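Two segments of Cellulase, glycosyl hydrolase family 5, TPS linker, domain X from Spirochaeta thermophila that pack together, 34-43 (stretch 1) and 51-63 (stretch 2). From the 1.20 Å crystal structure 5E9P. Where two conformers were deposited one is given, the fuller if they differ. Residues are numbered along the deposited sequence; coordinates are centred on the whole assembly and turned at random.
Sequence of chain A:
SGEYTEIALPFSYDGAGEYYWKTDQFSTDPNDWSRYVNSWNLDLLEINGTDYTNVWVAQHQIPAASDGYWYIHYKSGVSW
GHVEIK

Stretch 1 (34-43) SRYVNSWNLD
Stretch 2 51-63: DYTNVWVAQHQIP

Antiparallel pairing of residues 34-43 with 51-63 in the Spirochaeta thermophila protein. Strand 36-40 runs against the strand that ends at Ala58, their N-to-C directions 168° apart, axes 4.6 Å apart at closest approach, and the two stretches together bury 768 Å². The register is set by Val37 opposite Val57, a hydrogen-bonded pair with CA atoms 5.3 Å apart: Val37 N donates to Val57 O (2.8 Å) and Val57 N to Val37 O (2.9 Å). Tyr36 faces Ala58 as a non-hydrogen-bonded pair.

Gln59, the residue most covered by the other stretch, opens the 3-10 segment 59-61 (phi/psi -58/-34), directly after Ala58 (-75/141). Its backbone prolongs the ladder, N donating to Arg35 O at 2.9 Å. Its side chain, CA-to-CB pointing toward stretch 1, extends as m,t with chi3 30°, so that NE2 reaches Tyr36 O at 3.1 Å; a long amide can thus serve a carbonyl one residue farther along while remaining buried. Its OE1 lies over one face of the Arg35 guanidinium, 3.2 Å from Arg35 NH2, at an angle too poor for a hydrogen bond.

Val37 (t; -112/134) is buried on the same sheet face as Val57 (p; -144/140). Val37 CB sits 3.8 Å from Val57 CG1, while Val37 CG2 packs 4.0 Å from Gln59 CG and 4.4 Å from Ile62 CD1, compact branched side chains suiting this enclosed apolar face.

Trp56 (t, chi2 107°) sends its indole back over Tyr36 (p, chi2 79°). Tyr36 CB lies over the face of the six-membered ring, 3.4 Å from Trp56 CZ2, and the phenol and five-membered rings meet obliquely, centroids 4.5 Å apart and planes at 32°. The broad indole thereby covers its neighbour although it remains exposed.

At the other end, Tyr52 to Val55 form a type II turn, with Thr53 at -71/122 and Asn54 at 63/45. Asn54 (m, chi2 -35°) clasps Leu42 through both ends of its amide: Leu42 N donates to Asn54 OD1 (2.9 Å), and Asn54 ND2 donates to Leu42 O (3.0 Å). Asn54 N donates to Ser39 OG (2.9 Å), which the p rotamer places beside the turn; Ser39 N gives a weak bond to Val55 O (3.3 Å). A water accepts from Ser39 OG (2.7 Å) and donates to Tyr52 O and Val55 O (both 2.8 Å), so the small buried hydroxyl is fully engaged. Thr53 CG2 rests 4.1 Å from Leu42 CB, while Thr53 N donates to Asp51 OD1 (3.0 Å), bracing the turn.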

# COMPACT_ATOMS: atom_id res chain seq x y z
N SER A 34 6.09 13.88 -0.98
CA SER A 34 6.71 13.31 0.23
C SER A 34 6.02 12.05 0.76
O SER A 34 6.68 11.24 1.41
CB SER A 34 6.79 14.33 1.37
OG SER A 34 5.62 14.54 2.20
N ARG A 35 4.72 11.91 0.47
CA ARG A 35 3.95 10.81 1.01
C ARG A 35 3.71 9.80 -0.09
O ARG A 35 2.82 9.94 -0.92
CB ARG A 35 2.67 11.26 1.68
CG ARG A 35 2.98 12.08 2.88
CD ARG A 35 1.94 12.30 3.80
NE ARG A 35 1.39 11.04 4.29
CZ ARG A 35 0.07 10.86 4.52
NH1 ARG A 35 -0.80 11.89 4.44
NH2 ARG A 35 -0.28 9.67 4.85
N TYR A 36 4.56 8.76 -0.10
CA TYR A 36 4.60 7.78 -1.15
C TYR A 36 4.26 6.38 -0.62
O TYR A 36 4.21 6.17 0.61
CB TYR A 36 5.99 7.81 -1.85
CG TYR A 36 7.14 7.58 -0.86
CD1 TYR A 36 7.47 6.32 -0.39
CD2 TYR A 36 7.91 8.64 -0.37
CE1 TYR A 36 8.57 6.08 0.44
CE2 TYR A 36 9.04 8.38 0.42
CZ TYR A 36 9.29 7.05 0.85
OH TYR A 36 10.38 6.83 1.69
N VAL A 37 4.09 5.48 -1.56
CA VAL A 37 4.13 4.03 -1.37
C VAL A 37 5.37 3.55 -2.09
O VAL A 37 5.61 3.94 -3.25
CB VAL A 37 2.87 3.34 -1.93
CG1 VAL A 37 2.97 1.85 -1.77
CG2 VAL A 37 1.60 3.93 -1.34
N ASN A 38 6.18 2.70 -1.45
CA ASN A 38 7.38 2.16 -2.07
C ASN A 38 7.48 0.70 -1.69
O ASN A 38 7.19 0.33 -0.55
CB ASN A 38 8.63 2.93 -1.60
CG ASN A 38 9.78 2.74 -2.50
OD1 ASN A 38 9.63 2.72 -3.72
ND2 ASN A 38 10.96 2.64 -1.97
N SER A 39 7.91 -0.16 -2.63
CA SER A 39 8.04 -1.57 -2.31
C SER A 39 9.09 -2.21 -3.17
O SER A 39 9.43 -1.70 -4.26
CB SER A 39 6.71 -2.29 -2.47
OG SER A 39 6.21 -2.26 -3.83
N TRP A 40 9.58 -3.37 -2.73
CA TRP A 40 10.38 -4.25 -3.58
C TRP A 40 10.32 -5.64 -3.01
O TRP A 40 9.89 -5.89 -1.88
CB TRP A 40 11.83 -3.78 -3.73
CG TRP A 40 12.60 -3.61 -2.47
CD1 TRP A 40 13.08 -4.59 -1.61
CD2 TRP A 40 12.99 -2.38 -1.89
NE1 TRP A 40 13.73 -4.02 -0.56
CE2 TRP A 40 13.69 -2.67 -0.69
CE3 TRP A 40 12.87 -1.02 -2.28
CZ2 TRP A 40 14.26 -1.71 0.09
CZ3 TRP A 40 13.41 -0.08 -1.48
CH2 TRP A 40 14.09 -0.41 -0.31
N ASN A 41 10.76 -6.60 -3.82
CA ASN A 41 10.71 -8.02 -3.50
C ASN A 41 9.31 -8.52 -3.25
O ASN A 41 9.15 -9.54 -2.51
CB ASN A 41 11.66 -8.47 -2.40
CG ASN A 41 13.05 -8.93 -2.90
OD1 ASN A 41 14.01 -8.67 -2.26
ND2 ASN A 41 13.09 -9.64 -4.01
N LEU A 42 8.30 -7.91 -3.83
CA LEU A 42 6.95 -8.39 -3.72
C LEU A 42 6.49 -9.18 -4.93
O LEU A 42 6.87 -8.86 -6.07
CB LEU A 42 5.98 -7.25 -3.44
CG LEU A 42 6.30 -6.43 -2.20
CD1 LEU A 42 5.20 -5.43 -1.96
CD2 LEU A 42 6.55 -7.25 -0.98
N ASP A 43 5.65 -10.15 -4.69
CA ASP A 43 4.88 -10.76 -5.77
C ASP A 43 3.70 -9.90 -6.16
O ASP A 43 3.29 -9.93 -7.33
CB ASP A 43 4.37 -12.16 -5.35
CG ASP A 43 5.54 -13.18 -5.15
OD1 ASP A 43 6.48 -13.06 -5.91
OD2 ASP A 43 5.34 -14.10 -4.30
N ASP A 51 -2.32 -2.30 -9.82
CA ASP A 51 -1.05 -2.96 -9.48
C ASP A 51 0.03 -1.88 -9.26
O ASP A 51 0.33 -1.06 -10.17
CB ASP A 51 -0.78 -3.94 -10.66
CG ASP A 51 0.40 -4.86 -10.43
OD1 ASP A 51 1.24 -4.48 -9.65
OD2 ASP A 51 0.53 -5.84 -11.17
N TYR A 52 0.59 -1.84 -8.06
CA TYR A 52 1.72 -0.99 -7.66
C TYR A 52 2.87 -1.87 -7.14
O TYR A 52 3.56 -1.49 -6.21
CB TYR A 52 1.31 0.06 -6.65
CG TYR A 52 0.25 1.03 -7.15
CD1 TYR A 52 0.55 1.99 -8.08
CD2 TYR A 52 -1.04 0.91 -6.73
CE1 TYR A 52 -0.49 2.85 -8.57
CE2 TYR A 52 -2.00 1.71 -7.17
CZ TYR A 52 -1.77 2.64 -8.07
OH TYR A 52 -2.79 3.47 -8.53
N THR A 53 3.04 -3.03 -7.74
CA THR A 53 4.06 -3.98 -7.23
C THR A 53 5.45 -3.48 -7.52
O THR A 53 5.80 -3.30 -8.73
CB THR A 53 3.83 -5.35 -7.87
OG1 THR A 53 2.46 -5.78 -7.68
CG2 THR A 53 4.72 -6.42 -7.26
N ASN A 54 6.27 -3.30 -6.51
CA ASN A 54 7.69 -2.99 -6.71
C ASN A 54 7.90 -1.68 -7.42
O ASN A 54 8.76 -1.57 -8.30
CB ASN A 54 8.44 -4.13 -7.38
CG ASN A 54 8.27 -5.42 -6.66
OD1 ASN A 54 8.20 -5.49 -5.44
ND2 ASN A 54 8.24 -6.52 -7.43
N VAL A 55 7.18 -0.64 -7.00
CA VAL A 55 7.34 0.71 -7.54
C VAL A 55 7.37 1.74 -6.45
O VAL A 55 6.89 1.49 -5.30
CB VAL A 55 6.24 1.09 -8.53
CG1 VAL A 55 6.14 0.13 -9.65
CG2 VAL A 55 4.87 1.33 -7.84
N TRP A 56 7.83 2.91 -6.78
CA TRP A 56 7.59 4.13 -6.00
C TRP A 56 6.41 4.84 -6.60
O TRP A 56 6.43 5.09 -7.84
CB TRP A 56 8.83 5.07 -6.07
CG TRP A 56 8.83 6.20 -5.13
CD1 TRP A 56 9.63 6.29 -4.00
CD2 TRP A 56 8.18 7.51 -5.22
NE1 TRP A 56 9.51 7.50 -3.39
CE2 TRP A 56 8.63 8.27 -4.10
CE3 TRP A 56 7.27 8.07 -6.10
CZ2 TRP A 56 8.17 9.58 -3.85
CZ3 TRP A 56 6.82 9.41 -5.81
CH2 TRP A 56 7.30 10.08 -4.68
N VAL A 57 5.40 5.23 -5.85
CA VAL A 57 4.26 5.97 -6.36
C VAL A 57 3.81 6.96 -5.30
O VAL A 57 3.76 6.61 -4.09
CB VAL A 57 3.14 5.02 -6.82
CG1 VAL A 57 2.65 4.08 -5.69
CG2 VAL A 57 1.96 5.78 -7.41
N ALA A 58 3.43 8.17 -5.69
CA ALA A 58 2.92 9.11 -4.70
C ALA A 58 1.49 8.71 -4.30
O ALA A 58 0.68 8.35 -5.16
CB ALA A 58 2.91 10.53 -5.26
N GLN A 59 1.17 8.84 -3.02
CA GLN A 59 -0.17 8.47 -2.54
C GLN A 59 -1.26 9.27 -3.29
O GLN A 59 -2.32 8.72 -3.55
CB GLN A 59 -0.27 8.70 -1.07
CG GLN A 59 0.49 7.64 -0.27
CD GLN A 59 0.65 8.01 1.18
OE1 GLN A 59 -0.18 8.71 1.77
NE2 GLN A 59 1.74 7.53 1.78
N HIS A 60 -0.96 10.53 -3.65
CA HIS A 60 -2.00 11.33 -4.30
C HIS A 60 -2.40 10.79 -5.66
O HIS A 60 -3.42 11.25 -6.20
CB HIS A 60 -1.60 12.79 -4.39
CG HIS A 60 -0.53 13.07 -5.43
ND1 HIS A 60 0.74 13.52 -5.10
CD2 HIS A 60 -0.60 13.06 -6.78
CE1 HIS A 60 1.42 13.68 -6.20
NE2 HIS A 60 0.64 13.42 -7.24
N GLN A 61 -1.61 9.89 -6.23
CA GLN A 61 -1.90 9.33 -7.53
C GLN A 61 -2.91 8.23 -7.44
O GLN A 61 -3.36 7.69 -8.48
CB GLN A 61 -0.58 8.82 -8.12
CG GLN A 61 0.50 9.88 -8.32
CD GLN A 61 1.78 9.30 -8.89
OE1 GLN A 61 2.78 9.17 -8.22
NE2 GLN A 61 1.66 8.77 -10.08
N ILE A 62 -3.29 7.82 -6.23
CA ILE A 62 -4.14 6.65 -5.99
C ILE A 62 -5.44 7.14 -5.37
O ILE A 62 -5.46 7.48 -4.18
CB ILE A 62 -3.44 5.63 -5.06
CG1 ILE A 62 -2.03 5.29 -5.60
CG2 ILE A 62 -4.33 4.42 -4.91
CD1 ILE A 62 -1.26 4.37 -4.69
N PRO A 63 -6.54 7.16 -6.09
CA PRO A 63 -7.79 7.63 -5.51
C PRO A 63 -8.31 6.67 -4.44
O PRO A 63 -8.18 5.44 -4.54
CB PRO A 63 -8.78 7.72 -6.67
CG PRO A 63 -7.93 7.80 -7.89
CD PRO A 63 -6.69 6.94 -7.54
O HOH W 1 4.80 0.03 -4.26
O HOH W 2 2.16 -8.41 -9.68